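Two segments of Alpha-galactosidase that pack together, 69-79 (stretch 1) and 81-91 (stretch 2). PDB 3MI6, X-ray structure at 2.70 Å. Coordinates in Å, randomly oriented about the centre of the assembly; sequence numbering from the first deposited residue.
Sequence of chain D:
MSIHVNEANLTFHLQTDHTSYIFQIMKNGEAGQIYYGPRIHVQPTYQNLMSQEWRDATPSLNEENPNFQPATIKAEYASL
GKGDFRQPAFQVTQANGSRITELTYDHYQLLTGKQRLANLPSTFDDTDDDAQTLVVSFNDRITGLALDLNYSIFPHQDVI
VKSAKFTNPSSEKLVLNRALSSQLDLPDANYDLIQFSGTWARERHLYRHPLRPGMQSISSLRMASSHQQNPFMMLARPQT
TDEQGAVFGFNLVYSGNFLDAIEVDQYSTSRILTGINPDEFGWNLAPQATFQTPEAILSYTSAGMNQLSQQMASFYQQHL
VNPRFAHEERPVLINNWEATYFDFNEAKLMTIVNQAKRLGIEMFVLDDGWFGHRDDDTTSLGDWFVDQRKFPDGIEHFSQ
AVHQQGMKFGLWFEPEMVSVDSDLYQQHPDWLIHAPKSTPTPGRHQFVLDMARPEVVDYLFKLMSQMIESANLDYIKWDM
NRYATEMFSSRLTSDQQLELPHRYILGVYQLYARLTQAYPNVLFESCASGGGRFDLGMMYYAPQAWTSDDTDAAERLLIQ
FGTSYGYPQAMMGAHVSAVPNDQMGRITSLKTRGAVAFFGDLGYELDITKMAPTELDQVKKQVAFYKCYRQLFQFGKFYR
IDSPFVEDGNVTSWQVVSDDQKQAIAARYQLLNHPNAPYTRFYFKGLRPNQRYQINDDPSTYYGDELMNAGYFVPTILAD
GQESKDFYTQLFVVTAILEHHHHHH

Stretch 1 (69-79) QPATIKAEYAS
Stretch 2 81-91: GKGDFRQPAFQ

Two irregular segments of one chain can pack closely without sharing a sheet, and here they do so through a few backbone carbonyls, an arginine braced by an aspartate, and an aromatic pair with an alanine methyl, burying 734 Å² in all. Stretch 1 has no regular helix or strand; in stretch 2, Phe90 and Gln91 are strand. The register is set at two places: the CA atoms of Ala71 and Asp84 lie 4.8 Å apart, as do those of Ser79 and Pro88. Both pairs rise in number together, so the two segments run in broadly the same direction.

At the first, stretch 1 turns at Pro70 and Ala71 (phi/psi -56/-25° and -65/-28°), with Thr72 N hydrogen-bonded to Gln69 O at 3.0 Å. Arg86 (chi1 to chi4 -69, 171, -79 and 179°) extends to this turn. Arg86 NH2 donates to Ile73 O at 3.0 Å and, weakly, to Pro70 O at 3.0 Å, both near the guanidinium plane, while Ala71 O lies over one face. Asp84 (chi1 t) steadies the arginine: Asp84 OD1 accepts from Arg86 N at 3.2 Å and forms a salt bridge with Arg86 NE at 3.0 Å. Beside it, Pro70 CG approaches Lys82 O to 3.3 Å. Gly83, at phi/psi 115/-17°, suits this site doubly: an ideal CB would be jammed against the preceding carbonyl and lie 3.0 Å from Pro70 CG.

At the second, Ala89 N donates to Ala78 O at 2.8 Å. CA-to-CB of Tyr77 points sideways, but chi1 -154° and chi2 78° bring its ring closer to stretch 2, where Ala89 CB sits 3.6 Å from the centroid of the Tyr77 ring, almost on its normal; the compact methyl makes a CH-pi contact. Phe90 (chi1 75°, chi2 -85°) meets Tyr77 rim to rim, with planes at 9° and Tyr77 CE2 3.3 Å from Phe90 CD1. All three are buried, which suits their apolar surfaces. Ser79 (chi1 p), with 105 Å² covered by stretch 2, the most of any residue here, completes the packing, its CB 3.6 Å from Phe90 CZ.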

# COMPACT_ATOMS: atom_id res chain seq x y z
N GLN D 69 -29.12 -6.38 23.35
CA GLN D 69 -29.31 -5.63 22.11
C GLN D 69 -28.80 -6.43 20.93
O GLN D 69 -27.60 -6.65 20.81
CB GLN D 69 -28.60 -4.27 22.18
CG GLN D 69 -29.18 -3.34 23.22
CD GLN D 69 -28.42 -2.03 23.37
OE1 GLN D 69 -28.94 -0.95 23.08
NE2 GLN D 69 -27.18 -2.12 23.82
N PRO D 70 -29.72 -6.87 20.05
CA PRO D 70 -29.39 -7.71 18.89
C PRO D 70 -28.33 -7.09 17.95
O PRO D 70 -27.64 -7.86 17.26
CB PRO D 70 -30.73 -7.85 18.16
CG PRO D 70 -31.76 -7.64 19.23
CD PRO D 70 -31.17 -6.62 20.15
N ALA D 71 -28.20 -5.76 17.94
CA ALA D 71 -27.18 -5.06 17.14
C ALA D 71 -25.73 -5.34 17.56
O ALA D 71 -24.81 -5.26 16.74
CB ALA D 71 -27.44 -3.54 17.15
N THR D 72 -25.54 -5.66 18.84
CA THR D 72 -24.21 -5.99 19.34
C THR D 72 -24.06 -7.48 19.68
O THR D 72 -23.11 -7.86 20.36
CB THR D 72 -23.86 -5.18 20.60
OG1 THR D 72 -24.59 -5.71 21.71
CG2 THR D 72 -24.18 -3.70 20.42
N ILE D 73 -25.00 -8.31 19.22
CA ILE D 73 -24.94 -9.74 19.49
C ILE D 73 -24.67 -10.58 18.25
O ILE D 73 -25.46 -10.60 17.32
CB ILE D 73 -26.25 -10.25 20.12
CG1 ILE D 73 -26.44 -9.70 21.54
CG2 ILE D 73 -26.27 -11.77 20.13
CD1 ILE D 73 -27.69 -10.21 22.22
N LYS D 74 -23.55 -11.30 18.26
CA LYS D 74 -23.24 -12.25 17.21
C LYS D 74 -24.29 -13.37 17.10
O LYS D 74 -24.56 -14.09 18.06
CB LYS D 74 -21.88 -12.88 17.43
CG LYS D 74 -20.70 -11.98 17.13
CD LYS D 74 -19.50 -12.46 17.94
CE LYS D 74 -19.79 -12.20 19.40
NZ LYS D 74 -18.86 -12.89 20.29
N ALA D 75 -24.88 -13.52 15.92
CA ALA D 75 -25.94 -14.49 15.74
C ALA D 75 -25.50 -15.64 14.88
O ALA D 75 -24.50 -15.58 14.17
CB ALA D 75 -27.13 -13.83 15.13
N GLU D 76 -26.30 -16.70 14.93
CA GLU D 76 -25.99 -17.92 14.21
C GLU D 76 -26.88 -18.04 12.97
O GLU D 76 -26.51 -18.67 11.99
CB GLU D 76 -26.20 -19.11 15.14
CG GLU D 76 -25.71 -20.41 14.58
CD GLU D 76 -24.19 -20.51 14.55
OE1 GLU D 76 -23.51 -19.56 15.00
OE2 GLU D 76 -23.69 -21.55 14.07
N TYR D 77 -28.05 -17.43 13.02
CA TYR D 77 -29.00 -17.47 11.92
C TYR D 77 -30.03 -16.42 12.21
O TYR D 77 -31.07 -16.72 12.76
CB TYR D 77 -29.66 -18.86 11.81
CG TYR D 77 -30.13 -19.20 10.42
CD1 TYR D 77 -29.24 -19.62 9.45
CD2 TYR D 77 -31.45 -19.08 10.07
CE1 TYR D 77 -29.65 -19.92 8.18
CE2 TYR D 77 -31.88 -19.37 8.81
CZ TYR D 77 -30.97 -19.79 7.86
OH TYR D 77 -31.41 -20.08 6.59
N ALA D 78 -29.75 -15.18 11.84
CA ALA D 78 -30.58 -14.06 12.27
C ALA D 78 -31.69 -13.62 11.30
O ALA D 78 -31.59 -13.80 10.08
CB ALA D 78 -29.70 -12.87 12.64
N SER D 79 -32.72 -13.00 11.85
CA SER D 79 -33.79 -12.41 11.06
C SER D 79 -33.73 -10.89 11.16
O SER D 79 -33.05 -10.34 12.02
CB SER D 79 -35.14 -12.87 11.59
OG SER D 79 -35.29 -12.39 12.92
N GLY D 81 -35.87 -7.41 11.85
CA GLY D 81 -37.09 -6.84 12.40
C GLY D 81 -37.10 -6.76 13.92
O GLY D 81 -37.95 -6.10 14.52
N LYS D 82 -36.12 -7.41 14.53
CA LYS D 82 -36.12 -7.58 15.96
C LYS D 82 -35.03 -6.79 16.66
O LYS D 82 -34.70 -7.07 17.81
CB LYS D 82 -36.00 -9.06 16.28
CG LYS D 82 -37.19 -9.89 15.80
CD LYS D 82 -38.08 -10.31 16.98
CE LYS D 82 -38.94 -9.17 17.49
NZ LYS D 82 -39.75 -9.56 18.66
N GLY D 83 -34.47 -5.78 15.99
CA GLY D 83 -33.43 -4.95 16.59
C GLY D 83 -32.08 -5.08 15.92
O GLY D 83 -31.18 -4.26 16.08
N ASP D 84 -31.93 -6.15 15.15
CA ASP D 84 -30.77 -6.33 14.30
C ASP D 84 -31.05 -5.71 12.95
O ASP D 84 -32.09 -6.00 12.33
CB ASP D 84 -30.47 -7.82 14.12
CG ASP D 84 -29.05 -8.08 13.68
OD1 ASP D 84 -28.34 -7.09 13.38
OD2 ASP D 84 -28.64 -9.26 13.65
N PHE D 85 -30.15 -4.86 12.50
CA PHE D 85 -30.33 -4.21 11.20
C PHE D 85 -29.32 -4.67 10.14
O PHE D 85 -29.37 -4.23 8.99
CB PHE D 85 -30.37 -2.69 11.36
CG PHE D 85 -31.59 -2.20 12.06
CD1 PHE D 85 -32.82 -2.16 11.39
CD2 PHE D 85 -31.55 -1.82 13.39
CE1 PHE D 85 -33.97 -1.72 12.02
CE2 PHE D 85 -32.70 -1.37 14.04
CZ PHE D 85 -33.91 -1.32 13.35
N ARG D 86 -28.43 -5.57 10.52
CA ARG D 86 -27.56 -6.21 9.56
C ARG D 86 -28.38 -7.08 8.62
O ARG D 86 -29.59 -7.21 8.79
CB ARG D 86 -26.52 -7.05 10.28
CG ARG D 86 -25.54 -6.21 11.02
CD ARG D 86 -24.67 -7.08 11.88
NE ARG D 86 -25.35 -7.44 13.11
CZ ARG D 86 -24.84 -8.21 14.06
NH1 ARG D 86 -23.61 -8.72 13.92
NH2 ARG D 86 -25.55 -8.48 15.14
N GLN D 87 -27.73 -7.65 7.62
CA GLN D 87 -28.43 -8.49 6.68
C GLN D 87 -28.87 -9.76 7.38
O GLN D 87 -28.16 -10.24 8.25
CB GLN D 87 -27.55 -8.80 5.47
CG GLN D 87 -27.48 -7.64 4.48
CD GLN D 87 -28.87 -7.21 3.97
OE1 GLN D 87 -29.44 -7.82 3.06
NE2 GLN D 87 -29.40 -6.13 4.55
N PRO D 88 -30.04 -10.29 7.04
CA PRO D 88 -30.53 -11.50 7.71
C PRO D 88 -30.14 -12.76 6.97
O PRO D 88 -29.83 -12.70 5.79
CB PRO D 88 -32.05 -11.33 7.67
CG PRO D 88 -32.28 -10.56 6.44
CD PRO D 88 -31.11 -9.62 6.27
N ALA D 89 -30.16 -13.88 7.66
CA ALA D 89 -29.93 -15.17 7.03
C ALA D 89 -31.17 -15.63 6.32
O ALA D 89 -31.09 -16.39 5.35
CB ALA D 89 -29.55 -16.20 8.06
N PHE D 90 -32.34 -15.21 6.79
CA PHE D 90 -33.59 -15.67 6.20
C PHE D 90 -34.66 -14.62 6.40
O PHE D 90 -34.44 -13.67 7.16
CB PHE D 90 -34.02 -16.98 6.86
CG PHE D 90 -34.58 -16.78 8.23
CD1 PHE D 90 -33.75 -16.70 9.33
CD2 PHE D 90 -35.94 -16.62 8.42
CE1 PHE D 90 -34.25 -16.50 10.59
CE2 PHE D 90 -36.46 -16.41 9.68
CZ PHE D 90 -35.60 -16.36 10.77
N GLN D 91 -35.81 -14.78 5.74
CA GLN D 91 -36.99 -13.94 5.97
C GLN D 91 -38.25 -14.70 5.54
O GLN D 91 -38.23 -15.42 4.54
CB GLN D 91 -36.86 -12.60 5.22
CG GLN D 91 -37.90 -11.55 5.61
CD GLN D 91 -37.82 -10.28 4.78
OE1 GLN D 91 -37.94 -10.30 3.55
NE2 GLN D 91 -37.64 -9.15 5.45